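Local coordinates for protein valine-pyruvate aminotransferase (Salmonella typhimurium, PDB 3G7Q) that probably transfers the amino group of L-valine to pyruvate, using pyridoxal 5'-phosphate as cofactor, to make L-alanine, at residues I96-A110 with R257-I271. Residues are numbered along the deposited sequence; the frame is centred on the assembly and turned at random. Where two conformers were deposited one is given.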
loop_
_atom_site.group_PDB
_atom_site.type_symbol
_atom_site.label_atom_id
_atom_site.label_comp_id
_atom_site.label_asym_id
_atom_site.label_seq_id
_atom_site.Cartn_x
_atom_site.Cartn_y
_atom_site.Cartn_z
ATOM N N ILE A 96 20.418 -11.547 -11.489
ATOM C CA ILE A 96 19.293 -10.646 -11.271
ATOM C C ILE A 96 19.590 -9.290 -11.896
ATOM O O ILE A 96 20.700 -8.810 -11.813
ATOM C CB ILE A 96 19.042 -10.459 -9.747
ATOM C CG1 ILE A 96 18.665 -11.782 -9.085
ATOM C CG2 ILE A 96 17.908 -9.488 -9.452
ATOM C CD1 ILE A 96 17.570 -12.516 -9.805
ATOM N N GLU A 97 18.597 -8.696 -12.553
ATOM C CA GLU A 97 18.714 -7.361 -13.091
ATOM C C GLU A 97 17.536 -6.592 -12.525
ATOM O O GLU A 97 16.631 -7.200 -11.973
ATOM C CB GLU A 97 18.652 -7.381 -14.613
ATOM C CG GLU A 97 19.870 -7.992 -15.311
ATOM C CD GLU A 97 21.157 -7.191 -15.127
ATOM O OE1 GLU A 97 21.132 -6.105 -14.500
ATOM O OE2 GLU A 97 22.204 -7.652 -15.631
ATOM N N PRO A 98 17.530 -5.247 -12.649
ATOM C CA PRO A 98 16.378 -4.474 -12.136
ATOM C C PRO A 98 15.016 -4.938 -12.664
ATOM O O PRO A 98 14.022 -4.847 -11.954
ATOM C CB PRO A 98 16.685 -3.045 -12.600
ATOM C CG PRO A 98 18.158 -2.997 -12.676
ATOM C CD PRO A 98 18.586 -4.363 -13.169
ATOM N N GLN A 99 14.984 -5.485 -13.876
ATOM C CA GLN A 99 13.749 -5.981 -14.490
ATOM C C GLN A 99 13.226 -7.247 -13.812
ATOM O O GLN A 99 12.132 -7.710 -14.137
ATOM C CB GLN A 99 13.933 -6.290 -15.976
ATOM C CG GLN A 99 14.792 -5.302 -16.733
ATOM C CD GLN A 99 16.278 -5.617 -16.603
ATOM O OE1 GLN A 99 16.732 -6.716 -16.949
ATOM N NE2 GLN A 99 17.038 -4.650 -16.119
ATOM N N ASN A 100 14.037 -7.836 -12.925
ATOM C CA ASN A 100 13.640 -8.982 -12.122
ATOM C C ASN A 100 13.160 -8.581 -10.730
ATOM O O ASN A 100 12.866 -9.455 -9.915
ATOM C CB ASN A 100 14.819 -9.942 -11.948
ATOM C CG ASN A 100 15.300 -10.517 -13.244
ATOM O OD1 ASN A 100 16.413 -10.230 -13.676
ATOM N ND2 ASN A 100 14.440 -11.279 -13.918
ATOM N N ILE A 101 13.020 -7.286 -10.464
ATOM C CA ILE A 101 12.636 -6.826 -9.133
ATOM C C ILE A 101 11.455 -5.840 -9.163
ATOM O O ILE A 101 11.413 -4.942 -10.011
ATOM C CB ILE A 101 13.816 -6.132 -8.446
ATOM C CG1 ILE A 101 15.093 -7.011 -8.527
ATOM C CG2 ILE A 101 13.474 -5.819 -7.007
ATOM C CD1 ILE A 101 16.291 -6.431 -7.759
ATOM N N ALA A 102 10.502 -6.046 -8.257
ATOM C CA ALA A 102 9.346 -5.140 -8.081
ATOM C C ALA A 102 9.241 -4.819 -6.595
ATOM O O ALA A 102 9.569 -5.655 -5.738
ATOM C CB ALA A 102 8.070 -5.793 -8.598
ATOM N N LEU A 103 8.817 -3.602 -6.264
ATOM C CA LEU A 103 8.655 -3.200 -4.882
ATOM C C LEU A 103 7.174 -3.059 -4.578
ATOM O O LEU A 103 6.397 -2.705 -5.462
ATOM C CB LEU A 103 9.353 -1.874 -4.630
ATOM C CG LEU A 103 10.825 -1.781 -5.014
ATOM C CD1 LEU A 103 11.354 -0.386 -4.710
ATOM C CD2 LEU A 103 11.620 -2.850 -4.265
ATOM N N THR A 104 6.782 -3.344 -3.337
ATOM C CA THR A 104 5.395 -3.235 -2.909
ATOM C C THR A 104 5.400 -2.601 -1.521
ATOM O O THR A 104 6.456 -2.345 -0.969
ATOM C CB THR A 104 4.715 -4.616 -2.787
ATOM O OG1 THR A 104 5.343 -5.340 -1.720
ATOM C CG2 THR A 104 4.793 -5.424 -4.117
ATOM N N ASN A 105 4.196 -2.432 -0.981
ATOM C CA ASN A 105 3.937 -1.877 0.344
ATOM C C ASN A 105 4.283 -2.840 1.468
ATOM O O ASN A 105 4.275 -2.466 2.641
ATOM C CB ASN A 105 2.437 -1.535 0.438
ATOM C CG ASN A 105 2.126 -0.522 1.516
ATOM O OD1 ASN A 105 1.259 -0.740 2.362
ATOM N ND2 ASN A 105 2.841 0.587 1.499
ATOM N N GLY A 106 4.562 -4.093 1.120
ATOM C CA GLY A 106 4.899 -5.129 2.086
ATOM C C GLY A 106 4.593 -6.526 1.588
ATOM O O GLY A 106 4.090 -6.717 0.476
ATOM N N SER A 107 4.887 -7.496 2.445
ATOM C CA SER A 107 4.672 -8.910 2.157
ATOM C C SER A 107 3.244 -9.236 1.783
ATOM O O SER A 107 2.983 -9.940 0.807
ATOM C CB SER A 107 5.054 -9.755 3.377
ATOM O OG SER A 107 6.457 -9.706 3.630
ATOM N N GLN A 108 2.310 -8.691 2.540
ATOM C CA GLN A 108 0.917 -9.010 2.344
ATOM C C GLN A 108 0.346 -8.487 1.024
ATOM O O GLN A 108 -0.439 -9.188 0.377
ATOM C CB GLN A 108 0.134 -8.514 3.554
ATOM C CG GLN A 108 -1.251 -9.097 3.649
ATOM C CD GLN A 108 -1.798 -9.141 5.079
ATOM O OE1 GLN A 108 -1.124 -8.759 6.039
ATOM N NE2 GLN A 108 -3.024 -9.633 5.219
ATOM N N SER A 109 0.728 -7.275 0.613
ATOM C CA SER A 109 0.302 -6.756 -0.686
ATOM C C SER A 109 0.981 -7.557 -1.811
ATOM O O SER A 109 0.415 -7.766 -2.883
ATOM C CB SER A 109 0.640 -5.274 -0.817
ATOM O OG SER A 109 2.033 -5.073 -0.614
ATOM N N ALA A 110 2.223 -7.962 -1.581
ATOM C CA ALA A 110 2.924 -8.818 -2.534
ATOM C C ALA A 110 2.097 -10.078 -2.837
ATOM O O ALA A 110 1.854 -10.390 -3.996
ATOM C CB ALA A 110 4.286 -9.188 -1.989
ATOM N N ARG A 257 7.486 0.688 4.677
ATOM C CA ARG A 257 6.573 -0.205 3.974
ATOM C C ARG A 257 7.267 -0.564 2.726
ATOM O O ARG A 257 7.040 0.078 1.693
ATOM C CB ARG A 257 5.250 0.523 3.694
ATOM C CG ARG A 257 4.333 0.642 4.892
ATOM C CD ARG A 257 3.814 -0.716 5.337
ATOM N NE ARG A 257 2.771 -0.600 6.348
ATOM C CZ ARG A 257 2.977 -0.335 7.634
ATOM N NH1 ARG A 257 4.202 -0.122 8.102
ATOM N NH2 ARG A 257 1.938 -0.256 8.464
ATOM N N CYS A 258 8.146 -1.562 2.815
ATOM C CA CYS A 258 8.920 -1.931 1.660
ATOM C C CYS A 258 9.071 -3.440 1.426
ATOM O O CYS A 258 9.953 -4.085 1.994
ATOM C CB CYS A 258 10.275 -1.268 1.761
ATOM S SG CYS A 258 11.087 -1.297 0.212
ATOM N N GLY A 259 8.176 -3.968 0.599
ATOM C CA GLY A 259 8.185 -5.355 0.159
ATOM C C GLY A 259 8.944 -5.451 -1.159
ATOM O O GLY A 259 8.945 -4.513 -1.967
ATOM N N ILE A 260 9.620 -6.577 -1.374
ATOM C CA ILE A 260 10.423 -6.778 -2.562
ATOM C C ILE A 260 10.038 -8.099 -3.201
ATOM O O ILE A 260 9.888 -9.087 -2.488
ATOM C CB ILE A 260 11.907 -6.835 -2.163
ATOM C CG1 ILE A 260 12.353 -5.499 -1.558
ATOM C CG2 ILE A 260 12.783 -7.214 -3.342
ATOM C CD1 ILE A 260 13.650 -5.585 -0.762
ATOM N N ILE A 261 9.874 -8.133 -4.516
ATOM C CA ILE A 261 9.574 -9.379 -5.223
ATOM C C ILE A 261 10.658 -9.593 -6.251
ATOM O O ILE A 261 10.978 -8.686 -7.036
ATOM C CB ILE A 261 8.222 -9.363 -5.940
ATOM C CG1 ILE A 261 7.074 -9.224 -4.942
ATOM C CG2 ILE A 261 8.019 -10.625 -6.769
ATOM C CD1 ILE A 261 5.733 -8.909 -5.639
ATOM N N ILE A 262 11.218 -10.796 -6.261
ATOM C CA ILE A 262 12.261 -11.163 -7.234
ATOM C C ILE A 262 11.676 -12.277 -8.078
ATOM O O ILE A 262 11.263 -13.296 -7.539
ATOM C CB ILE A 262 13.561 -11.567 -6.505
ATOM C CG1 ILE A 262 14.076 -10.368 -5.687
ATOM C CG2 ILE A 262 14.640 -12.019 -7.492
ATOM C CD1 ILE A 262 14.958 -10.753 -4.606
ATOM N N ALA A 263 11.646 -12.086 -9.395
ATOM C CA ALA A 263 11.024 -13.054 -10.307
ATOM C C ALA A 263 11.485 -12.821 -11.721
ATOM O O ALA A 263 12.198 -11.844 -11.988
ATOM C CB ALA A 263 9.486 -12.948 -10.218
ATOM N N ASN A 264 11.085 -13.701 -12.639
ATOM C CA ASN A 264 11.410 -13.504 -14.053
ATOM C C ASN A 264 10.756 -12.191 -14.527
ATOM O O ASN A 264 9.784 -11.726 -13.932
ATOM C CB ASN A 264 11.032 -14.716 -14.931
ATOM C CG ASN A 264 9.531 -14.996 -14.985
ATOM O OD1 ASN A 264 8.714 -14.110 -15.255
ATOM N ND2 ASN A 264 9.168 -16.261 -14.785
ATOM N N ASP A 265 11.319 -11.583 -15.563
ATOM C CA ASP A 265 10.832 -10.253 -16.022
ATOM C C ASP A 265 9.363 -10.172 -16.461
ATOM O O ASP A 265 8.737 -9.116 -16.304
ATOM C CB ASP A 265 11.759 -9.663 -17.093
ATOM C CG ASP A 265 12.009 -10.597 -18.234
ATOM O OD1 ASP A 265 11.048 -11.200 -18.750
ATOM O OD2 ASP A 265 13.186 -10.711 -18.627
ATOM N N LYS A 266 8.821 -11.274 -16.983
ATOM C CA LYS A 266 7.412 -11.317 -17.380
ATOM C C LYS A 266 6.504 -11.209 -16.176
ATOM O O LYS A 266 5.482 -10.521 -16.210
ATOM C CB LYS A 266 7.097 -12.593 -18.171
ATOM C CG LYS A 266 7.767 -12.630 -19.532
ATOM C CD LYS A 266 7.273 -13.796 -20.388
ATOM N N THR A 267 6.877 -11.881 -15.095
ATOM C CA THR A 267 6.101 -11.830 -13.886
ATOM C C THR A 267 6.181 -10.428 -13.291
ATOM O O THR A 267 5.161 -9.844 -12.890
ATOM C CB THR A 267 6.593 -12.927 -12.888
ATOM O OG1 THR A 267 6.323 -14.215 -13.459
ATOM C CG2 THR A 267 5.906 -12.823 -11.555
ATOM N N ILE A 268 7.389 -9.874 -13.268
ATOM C CA ILE A 268 7.599 -8.539 -12.726
ATOM C C ILE A 268 6.787 -7.497 -13.504
ATOM O O ILE A 268 6.181 -6.613 -12.902
ATOM C CB ILE A 268 9.089 -8.161 -12.705
ATOM C CG1 ILE A 268 9.842 -9.070 -11.701
ATOM C CG2 ILE A 268 9.292 -6.690 -12.323
ATOM C CD1 ILE A 268 9.319 -9.053 -10.245
ATOM N N THR A 269 6.779 -7.621 -14.820
ATOM C CA THR A 269 5.989 -6.727 -15.662
ATOM C C THR A 269 4.497 -6.799 -15.296
ATOM O O THR A 269 3.854 -5.767 -15.132
ATOM C CB THR A 269 6.177 -7.061 -17.119
ATOM O OG1 THR A 269 7.549 -6.853 -17.480
ATOM C CG2 THR A 269 5.288 -6.159 -17.984
ATOM N N ALA A 270 3.964 -8.010 -15.139
ATOM C CA ALA A 270 2.561 -8.200 -14.769
ATOM C C ALA A 270 2.258 -7.567 -13.411
ATOM O O ALA A 270 1.204 -6.946 -13.219
ATOM C CB ALA A 270 2.210 -9.686 -14.761
ATOM N N ILE A 271 3.185 -7.722 -12.474
ATOM C CA ILE A 271 3.049 -7.125 -11.152
ATOM C C ILE A 271 3.116 -5.595 -11.247
ATOM O O ILE A 271 2.455 -4.885 -10.476
ATOM C CB ILE A 271 4.131 -7.631 -10.193
ATOM C CG1 ILE A 271 3.939 -9.120 -9.907
ATOM C CG2 ILE A 271 4.069 -6.880 -8.876
ATOM C CD1 ILE A 271 5.098 -9.724 -9.170
HETATM O O HOH W 1 10.349 -6.632 -15.755
HETATM O O HOH W 2 13.847 -12.955 -16.527
#
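A102 and I261 face each other as a hydrogen-bonded pair where strands 101-104 and 259-262 run antiparallel. A102 N donates to I261 O at 2.9 Å, and I261 N returns a bond to A102 O. T104 and G259 form the next such pair; each of their N-H groups meets the other's carbonyl from above its plane. G259 has no side chain, and T104 OG1 sits close to where a CB would be, 3.4 Å from G259 CA. A chi1 of 66° sets OG1 there, between T104's own N and carbonyl carbon. That hydroxyl donates to G106 O, which also accepts from S109 OG and A110 N.

On the A102 face, I261 CD1 reaches both T104 CG2 and A110 CB, each at 3.9 Å. I268 rises from helix 265-278 and sets CD1 3.9 Å from A102 CB. On the other face, I101 CG2 meets I260 CG2, while L103 CD2 lies beside I260 CG1.

N100 closes the far end. Its ND2 donates to A263 O at 3.0 Å, nearly in its own amide plane, and A263 N donates to N100 O. E97 N donates to a lone pair of N100 OD1. With both ends bonded, the amide cannot easily turn over. N264 N-caps the helix, its OD1 accepting from T267 N at 2.9 Å.

Strand 101-104 is an outermost strand of the seven-stranded mixed sheet within this chain, and 259-262 pairs onward with strand 242-247. Helix 77-92 packs on I101 and L103; helix 107-118 meets I271 through L114.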